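Local coordinates for protein macromomycin (Streptomyces macromomyceticus, PDB 2MCM) that binds non-covalently the cytotoxic chromophore of an antibiotic, a weak DNA intercalator that causes single- and double-strand breaks, at residues 36-40 and 83-87. Residues are numbered along the deposited sequence; the frame is centred on the assembly and turned at random.
Sequences CAVVE and WGTVN. With CA (calcium ion), chain B.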
# COMPACT_ATOMS: atom_id res chain seq x y z
N CYS A 36 1.02 -3.29 2.80
CA CYS A 36 0.93 -3.36 4.27
C CYS A 36 0.11 -4.56 4.76
O CYS A 36 -0.53 -5.22 3.94
CB CYS A 36 0.19 -2.08 4.75
SG CYS A 36 0.88 -0.49 4.20
N ALA A 37 0.10 -4.74 6.06
CA ALA A 37 -0.68 -5.83 6.67
C ALA A 37 -0.88 -5.39 8.12
O ALA A 37 -0.20 -4.53 8.61
CB ALA A 37 0.10 -7.15 6.68
N VAL A 38 -1.86 -6.06 8.76
CA VAL A 38 -2.08 -5.78 10.21
C VAL A 38 -1.14 -6.75 10.93
O VAL A 38 -1.26 -8.00 10.81
CB VAL A 38 -3.58 -6.00 10.57
CG1 VAL A 38 -3.69 -5.92 12.11
CG2 VAL A 38 -4.48 -4.98 9.95
N VAL A 39 -0.17 -6.15 11.63
CA VAL A 39 0.81 -7.03 12.31
C VAL A 39 0.29 -7.38 13.69
O VAL A 39 0.50 -8.49 14.18
CB VAL A 39 2.24 -6.48 12.21
CG1 VAL A 39 2.64 -6.50 10.71
CG2 VAL A 39 2.50 -5.15 12.81
N GLU A 40 -0.39 -6.41 14.26
CA GLU A 40 -1.02 -6.54 15.57
C GLU A 40 -2.24 -5.64 15.56
O GLU A 40 -2.26 -4.51 15.03
CB GLU A 40 -0.05 -6.21 16.71
CG GLU A 40 1.32 -6.87 16.59
CD GLU A 40 2.04 -7.37 17.79
OE1 GLU A 40 1.51 -7.94 18.73
OE2 GLU A 40 3.32 -7.19 17.70
N TRP A 83 9.66 -4.13 12.57
CA TRP A 83 8.84 -5.05 13.35
C TRP A 83 9.21 -6.49 13.10
O TRP A 83 9.35 -7.30 14.04
CB TRP A 83 7.33 -4.82 12.98
CG TRP A 83 6.43 -5.69 13.79
CD1 TRP A 83 5.98 -5.50 15.07
CD2 TRP A 83 5.93 -6.97 13.39
NE1 TRP A 83 5.21 -6.56 15.47
CE2 TRP A 83 5.18 -7.50 14.47
CE3 TRP A 83 6.05 -7.73 12.22
CZ2 TRP A 83 4.54 -8.73 14.42
CZ3 TRP A 83 5.43 -8.94 12.18
CH2 TRP A 83 4.68 -9.47 13.24
N GLY A 84 9.39 -6.86 11.86
CA GLY A 84 9.69 -8.31 11.61
C GLY A 84 9.06 -8.71 10.30
O GLY A 84 8.58 -7.88 9.49
N THR A 85 9.14 -10.01 10.00
CA THR A 85 8.70 -10.50 8.73
C THR A 85 7.20 -10.71 8.66
O THR A 85 6.65 -11.24 9.66
CB THR A 85 9.36 -11.94 8.48
OG1 THR A 85 10.79 -11.70 8.63
CG2 THR A 85 8.99 -12.50 7.10
N VAL A 86 6.62 -10.38 7.55
CA VAL A 86 5.21 -10.59 7.25
C VAL A 86 5.16 -11.53 6.02
O VAL A 86 5.76 -11.21 4.99
CB VAL A 86 4.49 -9.27 6.92
CG1 VAL A 86 3.05 -9.56 6.49
CG2 VAL A 86 4.40 -8.33 8.13
N ASN A 87 4.42 -12.62 6.09
CA ASN A 87 4.29 -13.55 4.95
C ASN A 87 2.87 -13.39 4.44
O ASN A 87 1.92 -13.75 5.22
CB ASN A 87 4.60 -14.95 5.46
CG ASN A 87 4.43 -15.97 4.35
OD1 ASN A 87 3.77 -15.82 3.32
ND2 ASN A 87 5.07 -17.10 4.75
CA CA B . 3.80 -8.18 19.78
O HOH W 1 1.74 -9.12 20.87
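An exposed indole can be anchored at two places at once, its face covered by an aliphatic side chain and its N-H tied to an acceptor at the rim. Trp83 of macromomycin illustrates the principle. Val39 lies over one face of the ring: its CB is 3.7 Å from the centroid of the six-membered ring and only 4° off the ring normal, a CH-pi contact with almost ideal geometry. At the ring's edge, NE1 of Trp83 donates a hydrogen bond to OE2 of Glu40 (3.0 Å, 159° at the hydrogen). One residue above the face and the next at the edge is consistent with the classic beta bulge here, in which Val39 and Glu40 both face Val43. The carboxylate of Glu40 does double duty, since OE1 and OE2 also chelate a calcium ion, at 2.5 and 2.4 Å, which holds a water as well. Val39 has a second apolar partner in Val86, whose CG2 lies 3.6 Å from Val39 CG1; Val86 then reaches Ala37, CG1 to CB at 3.8 Å, and carries the packing inward to buried residues. The two segments meet through side chains rather than as paired strands, their directions 128° apart. The contact joins ribbon 30-40/43-47 to ribbon 71-76/81-87, already linked by the pairing of 43-47 with 71-76; such ribbons form the small subdomain that, as in other neocarzinostatin-family members, probably borders the chromophore cleft. Val39 also touches Val76, while Ala37 and Val86 both rest on Cys93 at the start of strand 93-98.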